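Local coordinates for protein malate dehydrogenase (Entamoeba histolytica, PDB 3I0P) that binds nicotinamide-adenine-dinucleotide and probably catalyses the reversible oxidation of malate to oxaloacetate, at residues Lys15-Gln20 and Gln53-Val58; Ile99-Ala104 and Ser131-Gln136. All coordinates share one frame; numbering follows the deposited sequence. Where two conformers were deposited one is given.

Contact 1: residues Lys15-Gln20 and Gln53-Val58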
ATOM      1  N   LYS A  15     -31.930  -3.472  -4.904  1.00 24.07           N
ATOM      2  CA  LYS A  15     -31.461  -2.639  -6.023  1.00 24.58           C
ATOM      3  C   LYS A  15     -32.497  -1.621  -6.453  1.00 24.61           C
ATOM      4  O   LYS A  15     -32.220  -0.424  -6.468  1.00 24.89           O
ATOM      5  CB  LYS A  15     -31.195  -3.523  -7.248  1.00 25.15           C
ATOM      6  CG  LYS A  15     -29.773  -3.764  -7.653  1.00 27.07           C
ATOM      7  CD  LYS A  15     -29.766  -4.654  -8.885  1.00 30.74           C
ATOM      8  CE  LYS A  15     -28.583  -4.354  -9.807  1.00 34.12           C
ATOM      9  NZ  LYS A  15     -28.053  -5.616 -10.423  1.00 35.70           N
ATOM     10  N   GLU A  16     -33.686  -2.113  -6.816  0.50 24.68           N
ATOM     11  CA  GLU A  16     -34.785  -1.289  -7.327  0.50 24.60           C
ATOM     12  C   GLU A  16     -35.285  -0.312  -6.280  0.50 24.56           C
ATOM     13  O   GLU A  16     -35.609   0.834  -6.594  0.50 24.48           O
ATOM     14  CB  GLU A  16     -35.943  -2.180  -7.792  0.50 24.75           C
ATOM     15  CG  GLU A  16     -37.314  -1.489  -7.839  0.50 25.02           C
ATOM     16  CD  GLU A  16     -37.528  -0.644  -9.091  0.50 25.26           C
ATOM     17  OE1 GLU A  16     -36.562  -0.427  -9.854  0.50 25.71           O
ATOM     18  OE2 GLU A  16     -38.669  -0.191  -9.308  0.50 24.92           O
ATOM     19  N   PHE A  17     -35.333  -0.776  -5.034  1.00 24.41           N
ATOM     20  CA  PHE A  17     -35.883   0.002  -3.923  1.00 24.49           C
ATOM     21  C   PHE A  17     -35.009   1.201  -3.649  1.00 24.56           C
ATOM     22  O   PHE A  17     -35.498   2.310  -3.469  1.00 24.61           O
ATOM     23  CB  PHE A  17     -35.985  -0.859  -2.664  1.00 24.43           C
ATOM     24  CG  PHE A  17     -36.415  -0.099  -1.445  1.00 25.14           C
ATOM     25  CD1 PHE A  17     -37.749   0.285  -1.281  1.00 25.71           C
ATOM     26  CD2 PHE A  17     -35.494   0.232  -0.455  1.00 25.75           C
ATOM     27  CE1 PHE A  17     -38.159   0.991  -0.145  1.00 25.68           C
ATOM     28  CE2 PHE A  17     -35.889   0.942   0.688  1.00 26.07           C
ATOM     29  CZ  PHE A  17     -37.224   1.322   0.844  1.00 25.73           C
ATOM     30  N   MET A  18     -33.705   0.957  -3.648  1.00 24.70           N
ATOM     31  CA  MET A  18     -32.711   1.978  -3.367  1.00 24.37           C
ATOM     32  C   MET A  18     -32.815   3.086  -4.416  1.00 24.30           C
ATOM     33  O   MET A  18     -32.788   4.272  -4.094  1.00 24.71           O
ATOM     34  CB  MET A  18     -31.334   1.330  -3.368  1.00 24.21           C
ATOM     35  CG  MET A  18     -30.484   1.699  -2.189  1.00 24.06           C
ATOM     36  SD  MET A  18     -29.483   0.386  -1.455  1.00 23.91           S
ATOM     37  CE  MET A  18     -28.813  -0.471  -2.890  1.00 22.40           C
ATOM     38  N   TYR A  19     -32.985   2.678  -5.667  1.00 23.89           N
ATOM     39  CA  TYR A  19     -33.078   3.588  -6.791  1.00 23.52           C
ATOM     40  C   TYR A  19     -34.375   4.411  -6.773  1.00 23.81           C
ATOM     41  O   TYR A  19     -34.363   5.599  -7.112  1.00 23.81           O
ATOM     42  CB  TYR A  19     -32.931   2.772  -8.071  1.00 23.21           C
ATOM     43  CG  TYR A  19     -33.300   3.444  -9.369  1.00 22.53           C
ATOM     44  CD1 TYR A  19     -32.469   4.402  -9.952  1.00 22.62           C
ATOM     45  CD2 TYR A  19     -34.458   3.072 -10.049  1.00 22.35           C
ATOM     46  CE1 TYR A  19     -32.809   5.006 -11.174  1.00 22.76           C
ATOM     47  CE2 TYR A  19     -34.807   3.663 -11.267  1.00 23.09           C
ATOM     48  CZ  TYR A  19     -33.977   4.625 -11.820  1.00 23.19           C
ATOM     49  OH  TYR A  19     -34.324   5.195 -13.016  1.00 24.85           O
ATOM     50  N   GLN A  20     -35.486   3.792  -6.368  1.00 23.77           N
ATOM     51  CA  GLN A  20     -36.752   4.520  -6.277  1.00 23.58           C
ATOM     52  C   GLN A  20     -36.733   5.535  -5.133  1.00 23.66           C
ATOM     53  O   GLN A  20     -37.171   6.672  -5.306  1.00 23.86           O
ATOM     54  CB  GLN A  20     -37.958   3.583  -6.156  1.00 23.52           C
ATOM     55  CG  GLN A  20     -38.183   2.624  -7.338  1.00 23.07           C
ATOM     56  CD  GLN A  20     -38.403   3.312  -8.687  1.00 22.25           C
ATOM     57  OE1 GLN A  20     -39.021   4.378  -8.779  1.00 20.53           O
ATOM     58  NE2 GLN A  20     -37.906   2.675  -9.749  1.00 22.11           N
ATOM     59  N   GLN A  53     -27.852  -1.788   4.565  1.00 25.15           N
ATOM     60  CA  GLN A  53     -27.872  -1.728   6.043  1.00 25.41           C
ATOM     61  C   GLN A  53     -27.431  -0.371   6.579  1.00 25.66           C
ATOM     62  O   GLN A  53     -27.437  -0.126   7.792  1.00 25.46           O
ATOM     63  CB  GLN A  53     -27.031  -2.849   6.653  1.00 25.24           C
ATOM     64  CG  GLN A  53     -27.591  -4.224   6.354  1.00 25.96           C
ATOM     65  CD  GLN A  53     -26.784  -5.359   6.961  1.00 27.56           C
ATOM     66  OE1 GLN A  53     -26.598  -6.406   6.328  1.00 27.98           O
ATOM     67  NE2 GLN A  53     -26.307  -5.166   8.195  1.00 27.93           N
ATOM     68  N   ARG A  54     -27.083   0.514   5.652  1.00 25.86           N
ATOM     69  CA  ARG A  54     -26.576   1.826   5.980  1.00 26.25           C
ATOM     70  C   ARG A  54     -27.256   2.854   5.087  1.00 25.85           C
ATOM     71  O   ARG A  54     -26.958   4.039   5.147  1.00 25.96           O
ATOM     72  CB  ARG A  54     -25.067   1.830   5.755  1.00 26.67           C
ATOM     73  CG  ARG A  54     -24.261   2.641   6.747  1.00 29.83           C
ATOM     74  CD  ARG A  54     -24.650   2.390   8.209  1.00 34.24           C
ATOM     75  NE  ARG A  54     -24.209   1.087   8.695  1.00 37.86           N
ATOM     76  CZ  ARG A  54     -24.635   0.539   9.829  1.00 40.60           C
ATOM     77  NH1 ARG A  54     -25.513   1.189  10.583  1.00 42.61           N
ATOM     78  NH2 ARG A  54     -24.191  -0.658  10.214  1.00 41.00           N
ATOM     79  N   PHE A  55     -28.188   2.388   4.267  1.00 25.59           N
ATOM     80  CA  PHE A  55     -28.872   3.231   3.301  1.00 25.52           C
ATOM     81  C   PHE A  55     -29.551   4.408   3.978  1.00 25.91           C
ATOM     82  O   PHE A  55     -29.303   5.562   3.614  1.00 26.11           O
ATOM     83  CB  PHE A  55     -29.895   2.400   2.518  1.00 25.46           C
ATOM     84  CG  PHE A  55     -30.584   3.144   1.414  1.00 24.11           C
ATOM     85  CD1 PHE A  55     -29.851   3.821   0.445  1.00 23.32           C
ATOM     86  CD2 PHE A  55     -31.968   3.132   1.323  1.00 23.19           C
ATOM     87  CE1 PHE A  55     -30.488   4.499  -0.587  1.00 22.89           C
ATOM     88  CE2 PHE A  55     -32.618   3.797   0.301  1.00 23.17           C
ATOM     89  CZ  PHE A  55     -31.879   4.480  -0.665  1.00 23.27           C
ATOM     90  N   LYS A  56     -30.383   4.115   4.978  1.00 26.11           N
ATOM     91  CA  LYS A  56     -31.161   5.151   5.644  1.00 26.39           C
ATOM     92  C   LYS A  56     -30.317   6.204   6.385  1.00 26.48           C
ATOM     93  O   LYS A  56     -30.462   7.408   6.130  1.00 26.52           O
ATOM     94  CB  LYS A  56     -32.214   4.567   6.583  1.00 26.33           C
ATOM     95  CG  LYS A  56     -33.281   5.594   6.910  1.00 27.01           C
ATOM     96  CD  LYS A  56     -34.180   5.190   8.054  1.00 28.73           C
ATOM     97  CE  LYS A  56     -34.859   6.433   8.650  1.00 29.91           C
ATOM     98  NZ  LYS A  56     -33.953   7.215   9.545  1.00 28.76           N
ATOM     99  N   THR A  57     -29.455   5.755   7.298  1.00 26.17           N
ATOM    100  CA  THR A  57     -28.740   6.687   8.176  1.00 25.90           C
ATOM    101  C   THR A  57     -27.575   7.411   7.500  1.00 25.23           C
ATOM    102  O   THR A  57     -27.326   8.579   7.794  1.00 25.54           O
ATOM    103  CB  THR A  57     -28.231   6.008   9.454  1.00 25.97           C
ATOM    104  OG1 THR A  57     -27.324   4.961   9.101  1.00 27.75           O
ATOM    105  CG2 THR A  57     -29.393   5.428  10.265  1.00 26.28           C
ATOM    106  N   VAL A  58     -26.872   6.736   6.593  1.00 24.26           N
ATOM    107  CA  VAL A  58     -25.655   7.312   6.009  1.00 23.29           C
ATOM    108  C   VAL A  58     -25.926   8.102   4.725  1.00 23.05           C
ATOM    109  O   VAL A  58     -25.131   8.963   4.334  1.00 22.93           O
ATOM    110  CB  VAL A  58     -24.527   6.235   5.866  1.00 23.13           C
ATOM    111  CG1 VAL A  58     -23.316   6.754   5.102  1.00 21.59           C
ATOM    112  CG2 VAL A  58     -24.111   5.752   7.246  1.00 22.29           C
TER
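M18 and F55 bring the two backbones to their nearest approach, 7.8 Å between M18 CA and F55 CA, where the middle of helix 11-24 faces the first turn of helix 55-64. The CB of F55 points at the opposing helix. With CG anti to the backbone N (chi1 -175°), its ring is carried out beside M18. The two side chains run past each other in opposite directions, and the thioether chain lies over one face of the ring. M18 CG sits 3.4 Å from the centroid of the F55 ring, 19° off its normal and displaced toward the CD1–CE1 rim, a CH-pi contact. M18 SD continues over the same face toward the root of the ring, 4.3 Å from the F55 centroid and 23° off the normal, which makes this a Met-aromatic pair. F17 adds a looser apolar contact, its CE2 lying 4.4 Å from F55 CE2. Outside the two segments, L355 of helix 346-359 touches both phenylalanines and L39 of helix 29-45 meets M18. No hydrogen bond crosses between the segments; cohesion probably comes from apolar burial and from dispersion, to which a polarisable sulfur over a pi cloud would contribute.

Contact 2: residues Ile99-Ala104 and Ser131-Gln136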
ATOM      1  N   ILE A  99     -17.511   8.783 -11.818  1.00 19.55           N
ATOM      2  CA  ILE A  99     -17.056   9.695 -12.856  1.00 19.95           C
ATOM      3  C   ILE A  99     -15.519   9.848 -12.851  1.00 20.21           C
ATOM      4  O   ILE A  99     -14.879   9.704 -13.897  1.00 20.00           O
ATOM      5  CB  ILE A  99     -17.797  11.038 -12.771  1.00 20.02           C
ATOM      6  CG1 ILE A  99     -19.283  10.800 -13.068  1.00 19.25           C
ATOM      7  CG2 ILE A  99     -17.153  12.094 -13.721  1.00 19.81           C
ATOM      8  CD1 ILE A  99     -20.197  11.916 -12.617  1.00 19.48           C
ATOM      9  N   GLY A 100     -14.943  10.081 -11.667  1.00 20.53           N
ATOM     10  CA  GLY A 100     -13.496  10.224 -11.503  1.00 20.79           C
ATOM     11  C   GLY A 100     -12.672   9.061 -12.036  1.00 21.11           C
ATOM     12  O   GLY A 100     -11.693   9.267 -12.760  1.00 21.61           O
ATOM     13  N   MET A 101     -13.062   7.842 -11.682  1.00 21.06           N
ATOM     14  CA  MET A 101     -12.347   6.650 -12.122  1.00 21.35           C
ATOM     15  C   MET A 101     -12.579   6.368 -13.609  1.00 21.91           C
ATOM     16  O   MET A 101     -11.629   6.096 -14.342  1.00 22.07           O
ATOM     17  CB  MET A 101     -12.709   5.431 -11.251  1.00 21.06           C
ATOM     18  CG  MET A 101     -12.070   4.117 -11.699  1.00 20.01           C
ATOM     19  SD  MET A 101     -10.258   4.096 -11.743  1.00 18.26           S
ATOM     20  CE  MET A 101      -9.857   3.614 -10.066  1.00 15.49           C
ATOM     21  N   LYS A 102     -13.831   6.447 -14.059  1.00 22.53           N
ATOM     22  CA  LYS A 102     -14.139   6.291 -15.486  1.00 22.98           C
ATOM     23  C   LYS A 102     -13.277   7.239 -16.300  1.00 23.12           C
ATOM     24  O   LYS A 102     -12.802   6.905 -17.380  1.00 23.03           O
ATOM     25  CB  LYS A 102     -15.607   6.586 -15.763  1.00 22.78           C
ATOM     26  CG  LYS A 102     -16.505   5.395 -15.659  1.00 23.47           C
ATOM     27  CD  LYS A 102     -17.980   5.803 -15.713  1.00 25.00           C
ATOM     28  CE  LYS A 102     -18.402   6.339 -17.083  1.00 25.54           C
ATOM     29  NZ  LYS A 102     -19.831   6.789 -17.045  1.00 27.03           N
ATOM     30  N   MET A 103     -13.092   8.430 -15.749  1.00 23.69           N
ATOM     31  CA  MET A 103     -12.288   9.470 -16.346  1.00 24.32           C
ATOM     32  C   MET A 103     -10.807   9.090 -16.319  1.00 24.28           C
ATOM     33  O   MET A 103     -10.111   9.245 -17.323  1.00 24.48           O
ATOM     34  CB  MET A 103     -12.545  10.757 -15.581  1.00 24.66           C
ATOM     35  CG  MET A 103     -12.057  12.002 -16.236  1.00 27.16           C
ATOM     36  SD  MET A 103     -13.006  13.424 -15.650  1.00 31.13           S
ATOM     37  CE  MET A 103     -12.024  14.692 -16.453  1.00 29.91           C
ATOM     38  N   ALA A 104     -10.330   8.568 -15.189  1.00 23.97           N
ATOM     39  CA  ALA A 104      -8.960   8.067 -15.105  1.00 23.87           C
ATOM     40  C   ALA A 104      -8.701   6.900 -16.070  1.00 24.08           C
ATOM     41  O   ALA A 104      -7.611   6.791 -16.635  1.00 23.95           O
ATOM     42  CB  ALA A 104      -8.624   7.673 -13.684  1.00 23.70           C
ATOM     43  N   SER A 131     -12.054   0.421  -7.998  1.00 16.49           N
ATOM     44  CA  SER A 131     -10.970  -0.414  -8.503  1.00 17.46           C
ATOM     45  C   SER A 131     -11.499  -1.490  -9.446  1.00 17.61           C
ATOM     46  O   SER A 131     -10.853  -1.818 -10.442  1.00 17.68           O
ATOM     47  CB  SER A 131     -10.168  -1.036  -7.356  1.00 17.64           C
ATOM     48  OG  SER A 131      -9.303  -0.063  -6.780  1.00 18.81           O
ATOM     49  N   LEU A 132     -12.679  -2.025  -9.138  1.00 17.86           N
ATOM     50  CA  LEU A 132     -13.310  -3.014 -10.006  1.00 18.19           C
ATOM     51  C   LEU A 132     -13.631  -2.437 -11.388  1.00 18.32           C
ATOM     52  O   LEU A 132     -13.466  -3.117 -12.396  1.00 18.81           O
ATOM     53  CB  LEU A 132     -14.566  -3.603  -9.359  1.00 18.25           C
ATOM     54  CG  LEU A 132     -14.376  -4.550  -8.170  1.00 18.66           C
ATOM     55  CD1 LEU A 132     -15.706  -4.806  -7.484  1.00 19.24           C
ATOM     56  CD2 LEU A 132     -13.728  -5.863  -8.579  1.00 18.51           C
ATOM     57  N   LEU A 133     -14.070  -1.183 -11.437  1.00 18.38           N
ATOM     58  CA  LEU A 133     -14.328  -0.523 -12.711  1.00 18.63           C
ATOM     59  C   LEU A 133     -13.085  -0.552 -13.592  1.00 19.09           C
ATOM     60  O   LEU A 133     -13.175  -0.799 -14.793  1.00 19.81           O
ATOM     61  CB  LEU A 133     -14.788   0.921 -12.500  1.00 18.26           C
ATOM     62  CG  LEU A 133     -16.158   1.196 -11.870  1.00 18.52           C
ATOM     63  CD1 LEU A 133     -16.307   2.709 -11.640  1.00 18.50           C
ATOM     64  CD2 LEU A 133     -17.324   0.652 -12.715  1.00 16.88           C
ATOM     65  N   ALA A 134     -11.925  -0.311 -12.989  1.00 19.39           N
ATOM     66  CA  ALA A 134     -10.665  -0.293 -13.716  1.00 19.59           C
ATOM     67  C   ALA A 134     -10.270  -1.681 -14.227  1.00 19.77           C
ATOM     68  O   ALA A 134      -9.861  -1.819 -15.380  1.00 19.55           O
ATOM     69  CB  ALA A 134      -9.566   0.306 -12.859  1.00 19.47           C
ATOM     70  N   ALA A 135     -10.415  -2.700 -13.381  1.00 20.04           N
ATOM     71  CA  ALA A 135     -10.086  -4.076 -13.762  1.00 20.79           C
ATOM     72  C   ALA A 135     -10.956  -4.621 -14.913  1.00 21.65           C
ATOM     73  O   ALA A 135     -10.476  -5.401 -15.754  1.00 21.58           O
ATOM     74  CB  ALA A 135     -10.141  -4.982 -12.560  1.00 20.34           C
ATOM     75  N   GLN A 136     -12.221  -4.199 -14.959  1.00 22.57           N
ATOM     76  CA  GLN A 136     -13.137  -4.601 -16.031  1.00 23.58           C
ATOM     77  C   GLN A 136     -12.709  -4.071 -17.400  1.00 23.65           C
ATOM     78  O   GLN A 136     -12.982  -4.709 -18.412  1.00 23.45           O
ATOM     79  CB  GLN A 136     -14.556  -4.133 -15.741  1.00 23.71           C
ATOM     80  CG  GLN A 136     -15.291  -4.937 -14.700  1.00 26.76           C
ATOM     81  CD  GLN A 136     -16.475  -4.161 -14.121  1.00 30.82           C
ATOM     82  OE1 GLN A 136     -17.108  -3.352 -14.821  1.00 32.55           O
ATOM     83  NE2 GLN A 136     -16.770  -4.393 -12.836  1.00 31.05           N
TER
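Between M101 and its neighbours L133, A134 and S131 no flat group takes part: there is no ring face to cover and no edge to approach, and the fit is made by one flexible thioether against the surface of a helix. M101 sends its CB toward segment 131-136. Its CG is anti to the backbone N (chi1 176°), and the chain then bends at both of the next two torsions, so that CG, SD and CE each reach a different residue. M101 CG lies 4.3 Å from L133 CB, on the flank where leucine also points its CB at the opposing helix. M101 SD meets the methyl group of A134, with 4.0 Å from SD to A134 CB. The terminal methyl runs on toward the preceding turn, where M101 CE is 4.4 Å from the backbone N of S131. Helices 93-111 and 127-136 belong to successive beta-alpha-beta crossovers of the mixed sheet: the first helix joins the adjacent parallel strands 83-87 and 113-121, and the second leads from 113-121 to 139-145, parallel again but with 282-290 lying between. Segments 99-104 and 131-136 accordingly run in nearly the same direction, 28° apart, and their axes approach to 9.5 Å, close enough for a single methionine to bridge them. S131 points its CB away from segment 99-104 and gives its hydroxyl to a different task, a hydrogen bond between S131 OG and the backbone O of G141 on strand 139-145.

Both segments of contact 1 precede those of contact 2 in the chain, and the two are separate pieces of one malate/L-lactate dehydrogenase family chain: their centres lie 23 Å apart and their nearest atoms about 12 Å. Contact 1 joins helices 11-24 and 55-64 in the N-terminal helical part, whereas contact 2 pairs two connecting helices of the seven-stranded mixed sheet, so each holds a different helix pair together without touching the other. Helix 29-45 relates the two regions, since L39 touches M18 of contact 1 and M34 and R45 touch I99 and L132 of the segments in contact 2. The S131 side chain lies about 9 Å from a bound NAD and does not touch it.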